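Local structure of intracellular exo-alpha-(1->5)-L-arabinofuranosidase (2Y2W) at residues D[163-168]-D[178-183]; D[120-125]-D[170-175]. The protein hydrolyses terminal alpha-(1->5)-linked L-arabinofuranosyl residues of arabinans, and also acts on wheat arabinoxylan, during plant cell wall degradation. All coordinates share one frame; numbering follows the deposited sequence.

Contact 1: residues D[163-168]-D[178-183]; sequences IMLAVN and LDELEY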
loop_
_atom_site.group_PDB
_atom_site.type_symbol
_atom_site.label_atom_id
_atom_site.label_comp_id
_atom_site.label_asym_id
_atom_site.label_seq_id
_atom_site.Cartn_x
_atom_site.Cartn_y
_atom_site.Cartn_z
ATOM N N ILE D 163 3.179 -23.523 -17.682
ATOM C CA ILE D 163 3.358 -22.082 -17.461
ATOM C C ILE D 163 3.680 -21.772 -16.003
ATOM O O ILE D 163 3.016 -22.267 -15.092
ATOM C CB ILE D 163 2.112 -21.259 -17.886
ATOM C CG1 ILE D 163 1.812 -21.461 -19.371
ATOM C CG2 ILE D 163 2.311 -19.770 -17.577
ATOM C CD1 ILE D 163 0.483 -20.895 -19.817
ATOM N N MET D 164 4.707 -20.953 -15.799
ATOM C CA MET D 164 5.041 -20.428 -14.483
ATOM C C MET D 164 4.739 -18.927 -14.469
ATOM O O MET D 164 5.532 -18.113 -14.951
ATOM C CB MET D 164 6.509 -20.704 -14.158
ATOM C CG MET D 164 6.857 -20.579 -12.684
ATOM S SD MET D 164 8.627 -20.385 -12.406
ATOM C CE MET D 164 9.253 -21.995 -12.887
ATOM N N LEU D 165 3.579 -18.568 -13.927
ATOM C CA LEU D 165 3.073 -17.204 -14.047
ATOM C C LEU D 165 3.515 -16.304 -12.904
ATOM O O LEU D 165 3.264 -16.596 -11.738
ATOM C CB LEU D 165 1.546 -17.197 -14.181
ATOM C CG LEU D 165 0.856 -15.922 -14.680
ATOM C CD1 LEU D 165 1.531 -15.346 -15.920
ATOM C CD2 LEU D 165 -0.609 -16.206 -14.964
ATOM N N ALA D 166 4.180 -15.209 -13.258
ATOM C CA ALA D 166 4.614 -14.212 -12.293
ATOM C C ALA D 166 3.621 -13.057 -12.257
ATOM O O ALA D 166 3.153 -12.599 -13.304
ATOM C CB ALA D 166 5.997 -13.711 -12.642
ATOM N N VAL D 167 3.297 -12.596 -11.051
ATOM C CA VAL D 167 2.382 -11.464 -10.882
ATOM C C VAL D 167 3.112 -10.218 -10.389
ATOM O O VAL D 167 4.134 -10.317 -9.705
ATOM C CB VAL D 167 1.185 -11.791 -9.938
ATOM C CG1 VAL D 167 0.199 -12.742 -10.619
ATOM C CG2 VAL D 167 1.666 -12.358 -8.601
ATOM N N ASN D 168 2.578 -9.054 -10.754
ATOM C CA ASN D 168 3.104 -7.760 -10.325
ATOM C C ASN D 168 3.025 -7.606 -8.807
ATOM O O ASN D 168 1.954 -7.755 -8.216
ATOM C CB ASN D 168 2.323 -6.631 -11.018
ATOM C CG ASN D 168 2.939 -5.247 -10.801
ATOM O OD1 ASN D 168 3.573 -4.979 -9.782
ATOM N ND2 ASN D 168 2.731 -4.357 -11.762
ATOM N N LEU D 178 -5.252 -11.875 -7.233
ATOM C CA LEU D 178 -6.476 -12.676 -7.112
ATOM C C LEU D 178 -7.403 -12.537 -8.323
ATOM O O LEU D 178 -8.110 -13.484 -8.680
ATOM C CB LEU D 178 -7.228 -12.336 -5.822
ATOM C CG LEU D 178 -6.515 -12.655 -4.500
ATOM C CD1 LEU D 178 -7.287 -12.087 -3.314
ATOM C CD2 LEU D 178 -6.288 -14.157 -4.324
ATOM N N ASP D 179 -7.401 -11.357 -8.944
ATOM C CA ASP D 179 -8.170 -11.131 -10.169
ATOM C C ASP D 179 -7.643 -11.989 -11.328
ATOM O O ASP D 179 -8.426 -12.643 -12.020
ATOM C CB ASP D 179 -8.183 -9.642 -10.550
ATOM C CG ASP D 179 -9.039 -8.787 -9.610
ATOM O OD1 ASP D 179 -9.777 -9.339 -8.762
ATOM O OD2 ASP D 179 -8.966 -7.542 -9.722
ATOM N N GLU D 180 -6.322 -11.997 -11.520
ATOM C CA GLU D 180 -5.694 -12.795 -12.580
ATOM C C GLU D 180 -5.852 -14.294 -12.339
ATOM O O GLU D 180 -6.029 -15.060 -13.283
ATOM C CB GLU D 180 -4.213 -12.436 -12.754
ATOM C CG GLU D 180 -3.520 -13.229 -13.867
ATOM C CD GLU D 180 -2.229 -12.602 -14.359
ATOM O OE1 GLU D 180 -1.418 -12.135 -13.524
ATOM O OE2 GLU D 180 -2.020 -12.594 -15.593
ATOM N N LEU D 181 -5.786 -14.699 -11.072
ATOM C CA LEU D 181 -5.980 -16.092 -10.683
ATOM C C LEU D 181 -7.376 -16.581 -11.079
ATOM O O LEU D 181 -7.527 -17.653 -11.664
ATOM C CB LEU D 181 -5.751 -16.249 -9.174
ATOM C CG LEU D 181 -6.066 -17.579 -8.483
ATOM C CD1 LEU D 181 -5.219 -18.721 -9.034
ATOM C CD2 LEU D 181 -5.863 -17.432 -6.990
ATOM N N GLU D 182 -8.385 -15.777 -10.758
ATOM C CA GLU D 182 -9.770 -16.061 -11.109
ATOM C C GLU D 182 -9.971 -16.075 -12.627
ATOM O O GLU D 182 -10.660 -16.945 -13.153
ATOM C CB GLU D 182 -10.682 -15.024 -10.456
ATOM C CG GLU D 182 -12.174 -15.266 -10.609
ATOM C CD GLU D 182 -13.011 -14.224 -9.869
ATOM O OE1 GLU D 182 -12.458 -13.499 -9.009
ATOM O OE2 GLU D 182 -14.227 -14.134 -10.135
ATOM N N TYR D 183 -9.364 -15.112 -13.322
ATOM C CA TYR D 183 -9.488 -15.009 -14.778
ATOM C C TYR D 183 -8.873 -16.214 -15.473
ATOM O O TYR D 183 -9.438 -16.753 -16.428
ATOM C CB TYR D 183 -8.827 -13.728 -15.296
ATOM C CG TYR D 183 -8.765 -13.640 -16.807
ATOM C CD1 TYR D 183 -9.803 -13.064 -17.533
ATOM C CD2 TYR D 183 -7.669 -14.143 -17.511
ATOM C CE1 TYR D 183 -9.756 -12.989 -18.914
ATOM C CE2 TYR D 183 -7.612 -14.076 -18.895
ATOM C CZ TYR D 183 -8.658 -13.496 -19.590
ATOM O OH TYR D 183 -8.607 -13.423 -20.959
HETATM O O HOH W 1 0.935 -11.518 -14.704
#
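Val167 and Glu180 lie closest in the backbone register, their CA atoms 8.4 Å apart, a spacing that side chains and one water must bridge. Residues 163-167 are extended, and Leu165 and Val167 both direct their CB atoms toward the helix while Ala166 between them points away. Segment 178-183 is regular helix, with Tyr183 N bonded to Asp179 O. Together they form the strand and following helix of one beta-alpha unit in the (beta/alpha)8 barrel; the strand is hydrogen-bonded to its neighbours 107-110 and 209-212.

From the helix, Glu180 is the side chain that meets the strand. Its CG is anti to the backbone N (chi1 -179°) and the chain runs on extended, which carries the carboxylate to the strand. There OE1 slides alongside Val167 and comes to 3.4 Å from its CG1. Leu165 comes from the opposite direction, its CD2 3.9 Å from Glu180 OE2. Branched and aliphatic residues suit this outer surface of the strand, and Ile149 of helix 149-159 touches both Leu165 and Glu180.

No direct hydrogen bond joins the segments. Instead a water donates to Ala166 O at 2.8 Å and to Glu180 OE1 at 2.7 Å, linking the carboxylate to the strand backbone. Glutamate suits the place because it is long enough to span the gap and its carboxylate can accept a hydrogen bond from the water. Burying a carboxylate among Leu165, Val167 and Ile149 probably raises its affinity for a proton, an effect that the hydrogen bond donated by the water is likely to counter in part.

Contact 2: residues D[120-125]-D[170-175]; sequences NWEDGI and GTRGLK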
loop_
_atom_site.group_PDB
_atom_site.type_symbol
_atom_site.label_atom_id
_atom_site.label_comp_id
_atom_site.label_asym_id
_atom_site.label_seq_id
_atom_site.Cartn_x
_atom_site.Cartn_y
_atom_site.Cartn_z
ATOM N N ASN D 120 0.366 -4.253 -16.102
ATOM C CA ASN D 120 -1.050 -4.492 -15.821
ATOM C C ASN D 120 -1.557 -5.649 -16.679
ATOM O O ASN D 120 -1.630 -5.531 -17.903
ATOM C CB ASN D 120 -1.877 -3.231 -16.085
ATOM C CG ASN D 120 -1.256 -1.985 -15.484
ATOM O OD1 ASN D 120 -0.994 -1.922 -14.281
ATOM N ND2 ASN D 120 -1.025 -0.978 -16.321
ATOM N N TRP D 121 -1.900 -6.762 -16.034
ATOM C CA TRP D 121 -2.180 -8.016 -16.739
ATOM C C TRP D 121 -3.403 -7.965 -17.664
ATOM O O TRP D 121 -3.483 -8.731 -18.624
ATOM C CB TRP D 121 -2.280 -9.185 -15.747
ATOM C CG TRP D 121 -3.473 -9.116 -14.860
ATOM C CD1 TRP D 121 -3.554 -8.514 -13.640
ATOM C CD2 TRP D 121 -4.767 -9.662 -15.126
ATOM N NE1 TRP D 121 -4.820 -8.650 -13.126
ATOM C CE2 TRP D 121 -5.585 -9.351 -14.018
ATOM C CE3 TRP D 121 -5.317 -10.383 -16.194
ATOM C CZ2 TRP D 121 -6.927 -9.734 -13.949
ATOM C CZ3 TRP D 121 -6.648 -10.768 -16.123
ATOM C CH2 TRP D 121 -7.438 -10.443 -15.006
ATOM N N GLU D 122 -4.343 -7.068 -17.369
ATOM C CA GLU D 122 -5.548 -6.879 -18.185
ATOM C C GLU D 122 -5.244 -6.199 -19.517
ATOM O O GLU D 122 -6.029 -6.302 -20.464
ATOM C CB GLU D 122 -6.610 -6.055 -17.443
ATOM C CG GLU D 122 -6.912 -6.497 -16.020
ATOM C CD GLU D 122 -6.048 -5.785 -14.990
ATOM O OE1 GLU D 122 -4.838 -5.591 -15.241
ATOM O OE2 GLU D 122 -6.581 -5.422 -13.919
ATOM N N ASP D 123 -4.116 -5.495 -19.581
ATOM C CA ASP D 123 -3.685 -4.823 -20.810
ATOM C C ASP D 123 -3.378 -5.807 -21.934
ATOM O O ASP D 123 -3.387 -5.434 -23.108
ATOM C CB ASP D 123 -2.456 -3.944 -20.548
ATOM C CG ASP D 123 -2.784 -2.696 -19.753
ATOM O OD1 ASP D 123 -3.973 -2.316 -19.685
ATOM O OD2 ASP D 123 -1.844 -2.085 -19.203
ATOM N N GLY D 124 -3.108 -7.057 -21.563
ATOM C CA GLY D 124 -2.735 -8.090 -22.524
ATOM C C GLY D 124 -3.814 -9.117 -22.807
ATOM O O GLY D 124 -3.548 -10.132 -23.446
ATOM N N ILE D 125 -5.028 -8.863 -22.322
ATOM C CA ILE D 125 -6.168 -9.753 -22.568
ATOM C C ILE D 125 -7.189 -9.096 -23.498
ATOM O O ILE D 125 -7.122 -7.891 -23.763
ATOM C CB ILE D 125 -6.866 -10.225 -21.251
ATOM C CG1 ILE D 125 -7.549 -9.053 -20.534
ATOM C CG2 ILE D 125 -5.876 -10.946 -20.343
ATOM C CD1 ILE D 125 -8.552 -9.462 -19.477
ATOM N N GLY D 170 5.211 -4.954 -7.730
ATOM C CA GLY D 170 5.829 -3.635 -7.747
ATOM C C GLY D 170 4.819 -2.504 -7.683
ATOM O O GLY D 170 4.653 -1.880 -6.633
ATOM N N THR D 171 4.154 -2.235 -8.807
ATOM C CA THR D 171 3.125 -1.190 -8.868
ATOM C C THR D 171 1.779 -1.708 -8.363
ATOM O O THR D 171 0.928 -0.931 -7.931
ATOM C CB THR D 171 2.954 -0.589 -10.298
ATOM O OG1 THR D 171 2.535 -1.606 -11.217
ATOM C CG2 THR D 171 4.250 0.036 -10.791
ATOM N N ARG D 172 1.605 -3.026 -8.419
ATOM C CA ARG D 172 0.379 -3.690 -7.973
ATOM C C ARG D 172 0.653 -4.729 -6.882
ATOM O O ARG D 172 1.760 -4.786 -6.340
ATOM C CB ARG D 172 -0.341 -4.317 -9.169
ATOM C CG ARG D 172 -1.268 -3.340 -9.853
ATOM C CD ARG D 172 -1.188 -3.426 -11.360
ATOM N NE ARG D 172 -2.089 -4.419 -11.941
ATOM C CZ ARG D 172 -3.408 -4.282 -12.054
ATOM N NH1 ARG D 172 -4.028 -3.205 -11.588
ATOM N NH2 ARG D 172 -4.116 -5.244 -12.618
ATOM N N GLY D 173 -0.358 -5.535 -6.556
ATOM C CA GLY D 173 -0.233 -6.535 -5.502
ATOM C C GLY D 173 -1.406 -7.490 -5.371
ATOM O O GLY D 173 -1.830 -8.113 -6.349
ATOM N N LEU D 174 -1.929 -7.587 -4.150
ATOM C CA LEU D 174 -2.881 -8.630 -3.762
ATOM C C LEU D 174 -4.135 -8.720 -4.628
ATOM O O LEU D 174 -4.458 -9.792 -5.144
ATOM C CB LEU D 174 -3.266 -8.475 -2.282
ATOM C CG LEU D 174 -4.368 -9.367 -1.705
ATOM C CD1 LEU D 174 -3.984 -10.834 -1.772
ATOM C CD2 LEU D 174 -4.672 -8.969 -0.276
ATOM N N LYS D 175 -4.843 -7.603 -4.770
ATOM C CA LYS D 175 -6.136 -7.606 -5.453
ATOM C C LYS D 175 -6.004 -8.043 -6.914
ATOM O O LYS D 175 -6.805 -8.847 -7.393
ATOM C CB LYS D 175 -6.820 -6.242 -5.342
ATOM C CG LYS D 175 -8.279 -6.252 -5.775
ATOM C CD LYS D 175 -8.794 -4.840 -5.997
ATOM C CE LYS D 175 -10.222 -4.845 -6.516
ATOM N NZ LYS D 175 -10.294 -5.174 -7.961
HETATM O O HOH W 2 1.370 -0.768 -13.679
HETATM O O HOH W 3 -0.719 -6.934 -13.407
#
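Two bent chains bring Arg172 and Glu122 together: the arginine turns at chi2 and again at chi3 (88°), and the glutamate folds at chi2 (91°), which turns its carboxylate toward the arginine. The two ends meet from opposite directions in a salt bridge, with Arg172 NH2 2.7 Å from Glu122 OE1. The same nitrogen gives a weak hydrogen bond to Glu122 OE2 at 2.8 Å, so both oxygens crowd one amino group.

Glu122 CG rests over the centre of the Trp121 ring, an aliphatic link laid on an aromatic face. That indole also brings its CD1 to the guanidinium edge, 3.5 Å from Arg172 NH2. Asn120 crosses the arginine at about a right angle: its CB lies over one guanidinium face, offset toward the rim, and its OD1 is 3.3 Å from Arg172 CD, with the amide and guanidinium planes 84° apart.

Both segments belong to beta-alpha connections of the barrel. Residues 120-125 lie in the long excursion after strand 107-110; the segment 170-175 leads into helix 174-185, with Gly173 as its N-cap. Waters complete the join: one accepts from Trp121 N at 2.9 Å and from Arg172 NE at 3.2 Å, while another connects Asn120 OD1 with Thr171 OG1. With an alanine in place of the arginine, the Glu122 carboxylate would probably lose its positive mate and the first of these waters one of its two donors. Asparagine suits position 120 because its ND2 can also bond Asp123 OD2, itself in a salt bridge with Arg134. Lys175 of a neighbouring subunit packs against both Asn120 and Arg172.

The two contacts lie on the same side of the chain's centre, about 9 Å apart between their own centres, and their segments alternate along the chain: 120-125, 163-168, 170-175, 178-183. Both use helix 174-185, contact 2 at its start and contact 1 further along, where it lies against strand 162-167. Trp121 joins them directly, its CZ2 being 3.4 Å from Glu180 N, and its ring also meets that of Tyr183. The loop after barrel strand 107-110 is thereby packed onto the next beta-alpha unit. Neighbouring subunits touch both contacts, so this region of the barrel also takes part in the assembly.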